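Local atomic coordinates of laminin subunit ALPHA-1 (PDB entry 2JD4), a protein that is a chain of the basement-membrane protein laminin-111, whose metal-binding LG4-5 domains probably provide sites for its anchorage at the cell surface. Residues H31-L36 against K143-G148; H22-S27 against S188-C193. The protein carries 4 engineered substitutions. All blocks are in the same frame, centred on the assembly; numbering follows the deposited sequence.

Contact 1: H31-L36 against K143-G148; sequences HLVLPL and KLYLGG
The carbonyl O of L34 takes two donors from the facing strand: L144 N at 2.9 Å, in the plane of the carbonyl and nearly straight (171°), and the weaker CA-H of K143, whose CA is 3.4 Å from L34 O. L34 N returns a bond to L144 O, and L32 and L146 form the second such pair, so two hydrogen-bonded antiparallel pairs lock the strands together. The bond from L32 N to L146 O is the longer and more bent, 3.1 Å and 152°. Just beyond it, CB of H31 lies 3.3 Å from G148 O, a buried carbonyl with no hydrogen-bonding partner in the model.

V33 and Y145, a non-hydrogen-bonded pair, point the same way side by side. With CG2 of V33 anti to the carbonyl carbon, that methyl meets the tyrosine ring at CD2, 3.8 Å away, and equally at CE2. On the opposite face L32, L34, L144 and L146 form a leucine patch in which L34 CD1 comes to 4.3 Å from L146 CD2.

Within the sheet, strand 143-146 pairs on its other side with strand 58-64, and strand 31-35 with strand 186-188, all antiparallel, while L146 reaches I169 and I172 on strand 167-174 of the opposing sheet, as expected for the beta sandwich of a laminin G domain.

Contact 2: H22-S27 against S188-C193; sequences HQFGLS and SAVDRC
V190 spreads its two methyls against strand 22-23 and the residue that follows it. CG1, anti to the backbone N (chi1 176°), rests 3.8 Å from H22 ND1 and also approaches the carbonyl of Q23; CG2 lies 3.9 Å from F24 CE2, where the two side chains run alongside each other. Next to these methyl contacts the backbones form a single antiparallel bridge. Q23 N gives D191 O a straight bond of 2.9 Å (175°), although the donor stands above the carbonyl plane, and the return bond from D191 N to Q23 O is weak at 3.3 Å. Beyond the bridge, C193 SG packs against the peptide after H22; a bend at chi2 (79°) turns CD of Q23 back, and NE2 beyond it lies 3.6 Å from C193 SG.

Further bonds hold the two segments in place. D191 OD2 accepts R192 N at 2.8 Å on its anti side, and replacing D191 by an alanine would probably leave that amide without its carboxylate acceptor and the backbone there less restrained. S27 OG accepts a bond from N29 N. A water joins S27 OG to S188 OG, 2.8 Å from the latter. L26 and D191 both touch F374, in the second laminin G domain.

One good backbone bond, a weak return bond and methyl contacts join the segments, while the C193-C168 disulfide ties the end of 188-193 to strand 167-174, a mixture consistent with a short bridge at the border between the two domains rather than a continuous sheet.

How the contacts relate
Both contacts belong to the first laminin G domain and touch one another: H31 N lies 3.1 Å from S188 O, a probable hydrogen bond, and F24 CE2 packs 3.3 Å from L146 O. Their centres are about 13 Å apart, and in sequence both segments of contact 1 lie between those of contact 2. Contact 1 is largely buried, a regular pairing of neighbouring strands with a leucine face turned to the interior. Contact 2 is only partly buried and mostly irregular, with water and charged groups at its margin. Residues 188-193 leave strand 186-188, the outer neighbour of strand 31-35, so the chain goes from the edge strand of that sheet straight into the region facing the second domain.

Contact 1: H31-L36 against K143-G148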
loop_
_atom_site.group_PDB
_atom_site.type_symbol
_atom_site.label_atom_id
_atom_site.label_comp_id
_atom_site.label_asym_id
_atom_site.label_seq_id
_atom_site.Cartn_x
_atom_site.Cartn_y
_atom_site.Cartn_z
ATOM N N HIS A 31 -2.995 3.153 -12.633
ATOM C CA HIS A 31 -2.063 3.379 -13.736
ATOM C C HIS A 31 -2.527 4.478 -14.686
ATOM O O HIS A 31 -3.660 4.950 -14.609
ATOM C CB HIS A 31 -1.908 2.094 -14.561
ATOM C CG HIS A 31 -3.113 1.775 -15.390
ATOM N ND1 HIS A 31 -4.288 1.300 -14.846
ATOM C CD2 HIS A 31 -3.366 1.979 -16.705
ATOM C CE1 HIS A 31 -5.213 1.231 -15.787
ATOM N NE2 HIS A 31 -4.679 1.639 -16.925
ATOM N N LEU A 32 -1.625 4.866 -15.582
ATOM C CA LEU A 32 -1.899 5.839 -16.634
ATOM C C LEU A 32 -1.406 5.159 -17.916
ATOM O O LEU A 32 -0.373 4.488 -17.904
ATOM C CB LEU A 32 -1.093 7.133 -16.446
ATOM C CG LEU A 32 -1.375 8.094 -15.290
ATOM C CD1 LEU A 32 -0.431 9.288 -15.400
ATOM C CD2 LEU A 32 -2.825 8.555 -15.336
ATOM N N VAL A 33 -2.150 5.308 -19.002
ATOM C CA VAL A 33 -1.740 4.759 -20.287
ATOM C C VAL A 33 -1.418 5.997 -21.114
ATOM O O VAL A 33 -2.304 6.792 -21.429
ATOM C CB VAL A 33 -2.866 3.953 -20.955
ATOM C CG1 VAL A 33 -2.417 3.477 -22.336
ATOM C CG2 VAL A 33 -3.235 2.756 -20.075
ATOM N N LEU A 34 -0.140 6.169 -21.429
ATOM C CA LEU A 34 0.321 7.332 -22.174
ATOM C C LEU A 34 0.722 7.024 -23.613
ATOM O O LEU A 34 1.381 6.018 -23.891
ATOM C CB LEU A 34 1.509 7.959 -21.446
ATOM C CG LEU A 34 1.323 8.300 -19.965
ATOM C CD1 LEU A 34 2.612 8.902 -19.427
ATOM C CD2 LEU A 34 0.174 9.284 -19.798
ATOM N N PRO A 35 0.342 7.902 -24.550
ATOM C CA PRO A 35 0.668 7.718 -25.967
ATOM C C PRO A 35 2.140 8.007 -26.242
ATOM O O PRO A 35 2.722 8.884 -25.615
ATOM C CB PRO A 35 -0.225 8.747 -26.682
ATOM C CG PRO A 35 -1.173 9.264 -25.614
ATOM C CD PRO A 35 -0.398 9.155 -24.342
ATOM N N LEU A 36 2.742 7.254 -27.161
ATOM C CA LEU A 36 4.126 7.483 -27.572
ATOM C C LEU A 36 4.003 7.827 -29.055
ATOM O O LEU A 36 3.655 6.964 -29.862
ATOM C CB LEU A 36 4.984 6.221 -27.423
ATOM C CG LEU A 36 5.273 5.660 -26.029
ATOM C CD1 LEU A 36 6.154 4.424 -26.158
ATOM C CD2 LEU A 36 5.947 6.715 -25.175
ATOM N N LYS A 143 2.459 2.738 -26.883
ATOM C CA LYS A 143 1.822 3.082 -25.614
ATOM C C LYS A 143 2.692 2.683 -24.431
ATOM O O LYS A 143 3.276 1.604 -24.421
ATOM C CB LYS A 143 0.470 2.373 -25.478
ATOM C CG LYS A 143 -0.550 2.732 -26.542
ATOM C CD LYS A 143 -1.812 1.884 -26.414
ATOM C CE LYS A 143 -2.810 2.216 -27.525
ATOM N NZ LYS A 143 -4.038 1.368 -27.473
ATOM N N LEU A 144 2.771 3.551 -23.428
ATOM C CA LEU A 144 3.561 3.244 -22.247
ATOM C C LEU A 144 2.653 3.222 -21.027
ATOM O O LEU A 144 1.876 4.147 -20.813
ATOM C CB LEU A 144 4.684 4.275 -22.058
ATOM C CG LEU A 144 5.565 4.134 -20.805
ATOM C CD1 LEU A 144 7.010 4.514 -21.110
ATOM C CD2 LEU A 144 5.011 5.009 -19.701
ATOM N N TYR A 145 2.735 2.147 -20.250
ATOM C CA TYR A 145 1.931 2.018 -19.038
ATOM C C TYR A 145 2.776 2.519 -17.876
ATOM O O TYR A 145 3.864 1.993 -17.626
ATOM C CB TYR A 145 1.535 0.559 -18.807
ATOM C CG TYR A 145 0.671 -0.004 -19.907
ATOM C CD1 TYR A 145 1.236 -0.472 -21.095
ATOM C CD2 TYR A 145 -0.717 -0.044 -19.774
ATOM C CE1 TYR A 145 0.440 -0.969 -22.118
ATOM C CE2 TYR A 145 -1.521 -0.537 -20.794
ATOM C CZ TYR A 145 -0.938 -0.999 -21.962
ATOM O OH TYR A 145 -1.737 -1.500 -22.966
ATOM N N LEU A 146 2.275 3.536 -17.176
ATOM C CA LEU A 146 2.989 4.138 -16.054
ATOM C C LEU A 146 2.364 3.852 -14.682
ATOM O O LEU A 146 1.156 4.030 -14.475
ATOM C CB LEU A 146 3.084 5.662 -16.256
ATOM C CG LEU A 146 3.908 6.446 -15.218
ATOM C CD1 LEU A 146 5.399 6.065 -15.353
ATOM C CD2 LEU A 146 3.724 7.957 -15.435
ATOM N N GLY A 147 3.203 3.402 -13.751
ATOM C CA GLY A 147 2.761 3.123 -12.397
ATOM C C GLY A 147 2.005 1.836 -12.134
ATOM O O GLY A 147 1.779 1.484 -10.977
ATOM N N GLY A 148 1.597 1.145 -13.193
ATOM C CA GLY A 148 0.856 -0.092 -13.034
ATOM C C GLY A 148 0.264 -0.531 -14.363
ATOM O O GLY A 148 0.587 0.040 -15.402
#

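Contact 2: H22-S27 against S188-C193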
loop_
_atom_site.group_PDB
_atom_site.type_symbol
_atom_site.label_atom_id
_atom_site.label_comp_id
_atom_site.label_asym_id
_atom_site.label_seq_id
_atom_site.Cartn_x
_atom_site.Cartn_y
_atom_site.Cartn_z
ATOM N N HIS A 22 1.654 12.373 -9.820
ATOM C CA HIS A 22 0.591 11.400 -9.601
ATOM C C HIS A 22 0.984 10.327 -8.582
ATOM O O HIS A 22 2.124 9.858 -8.567
ATOM C CB HIS A 22 0.221 10.736 -10.937
ATOM C CG HIS A 22 -0.270 11.701 -11.974
ATOM N ND1 HIS A 22 -1.598 12.052 -12.098
ATOM C CD2 HIS A 22 0.392 12.403 -12.923
ATOM C CE1 HIS A 22 -1.732 12.926 -13.079
ATOM N NE2 HIS A 22 -0.539 13.156 -13.597
ATOM N N GLN A 23 0.029 9.943 -7.738
ATOM C CA GLN A 23 0.262 8.910 -6.739
ATOM C C GLN A 23 -0.344 7.609 -7.260
ATOM O O GLN A 23 -1.510 7.579 -7.637
ATOM C CB GLN A 23 -0.411 9.265 -5.406
ATOM C CG GLN A 23 -0.215 8.203 -4.312
ATOM C CD GLN A 23 1.154 8.271 -3.656
ATOM O OE1 GLN A 23 1.543 7.365 -2.919
ATOM N NE2 GLN A 23 1.887 9.354 -3.912
ATOM N N PHE A 24 0.450 6.544 -7.277
ATOM C CA PHE A 24 -0.028 5.247 -7.734
ATOM C C PHE A 24 -0.068 4.273 -6.552
ATOM O O PHE A 24 0.226 4.648 -5.416
ATOM C CB PHE A 24 0.880 4.704 -8.847
ATOM C CG PHE A 24 0.934 5.584 -10.064
ATOM C CD1 PHE A 24 1.857 6.623 -10.146
ATOM C CD2 PHE A 24 0.039 5.392 -11.118
ATOM C CE1 PHE A 24 1.891 7.466 -11.265
ATOM C CE2 PHE A 24 0.063 6.223 -12.236
ATOM C CZ PHE A 24 0.993 7.265 -12.309
ATOM N N GLY A 25 -0.444 3.027 -6.817
ATOM C CA GLY A 25 -0.506 2.045 -5.749
ATOM C C GLY A 25 -1.737 2.105 -4.851
ATOM O O GLY A 25 -1.815 1.356 -3.879
ATOM N N LEU A 26 -2.694 2.980 -5.149
ATOM C CA LEU A 26 -3.906 3.061 -4.327
ATOM C C LEU A 26 -4.693 1.755 -4.482
ATOM O O LEU A 26 -5.348 1.295 -3.544
ATOM C CB LEU A 26 -4.756 4.264 -4.740
ATOM C CG LEU A 26 -4.101 5.616 -4.432
ATOM C CD1 LEU A 26 -4.877 6.708 -5.131
ATOM C CD2 LEU A 26 -4.061 5.860 -2.918
ATOM N N SER A 27 -4.635 1.172 -5.676
ATOM C CA SER A 27 -5.264 -0.117 -5.939
ATOM C C SER A 27 -4.159 -0.907 -6.637
ATOM O O SER A 27 -3.147 -0.331 -7.039
ATOM C CB SER A 27 -6.477 0.017 -6.865
ATOM O OG SER A 27 -6.081 0.050 -8.221
ATOM N N SER A 188 -6.811 4.518 -14.412
ATOM C CA SER A 188 -7.626 3.924 -13.377
ATOM C C SER A 188 -7.027 4.142 -12.001
ATOM O O SER A 188 -5.824 3.985 -11.806
ATOM C CB SER A 188 -7.807 2.422 -13.628
ATOM O OG SER A 188 -8.481 1.817 -12.537
ATOM N N ALA A 189 -7.887 4.543 -11.068
ATOM C CA ALA A 189 -7.536 4.753 -9.667
ATOM C C ALA A 189 -6.272 5.533 -9.333
ATOM O O ALA A 189 -5.478 5.099 -8.499
ATOM C CB ALA A 189 -7.493 3.393 -8.954
ATOM N N VAL A 190 -6.079 6.685 -9.960
ATOM C CA VAL A 190 -4.905 7.491 -9.664
ATOM C C VAL A 190 -5.338 8.669 -8.782
ATOM O O VAL A 190 -6.499 9.081 -8.817
ATOM C CB VAL A 190 -4.256 8.005 -10.969
ATOM C CG1 VAL A 190 -3.102 8.931 -10.653
ATOM C CG2 VAL A 190 -3.741 6.813 -11.788
ATOM N N ASP A 191 -4.423 9.192 -7.970
ATOM C CA ASP A 191 -4.751 10.331 -7.110
ATOM C C ASP A 191 -3.562 11.295 -7.039
ATOM O O ASP A 191 -2.571 11.121 -7.757
ATOM C CB ASP A 191 -5.135 9.838 -5.711
ATOM C CG ASP A 191 -6.243 10.670 -5.075
ATOM O OD1 ASP A 191 -7.003 10.108 -4.259
ATOM O OD2 ASP A 191 -6.357 11.879 -5.380
ATOM N N ARG A 192 -3.665 12.306 -6.181
ATOM C CA ARG A 192 -2.610 13.310 -6.021
ATOM C C ARG A 192 -1.652 12.959 -4.894
ATOM O O ARG A 192 -1.985 12.169 -4.013
ATOM C CB ARG A 192 -3.247 14.671 -5.744
ATOM C CG ARG A 192 -4.363 15.010 -6.709
ATOM C CD ARG A 192 -5.480 15.760 -6.003
ATOM N NE ARG A 192 -5.424 17.191 -6.251
ATOM C CZ ARG A 192 -6.265 18.072 -5.719
ATOM N NH1 ARG A 192 -7.225 17.667 -4.903
ATOM N NH2 ARG A 192 -6.155 19.354 -6.023
ATOM N N CYS A 193 -0.461 13.552 -4.922
ATOM C CA CYS A 193 0.547 13.298 -3.902
ATOM C C CYS A 193 0.605 14.433 -2.891
ATOM O O CYS A 193 0.491 15.602 -3.261
ATOM C CB CYS A 193 1.934 13.198 -4.525
ATOM S SG CYS A 193 2.055 12.258 -6.068
HETATM O O HOH W 1 -8.299 -0.195 -10.584
#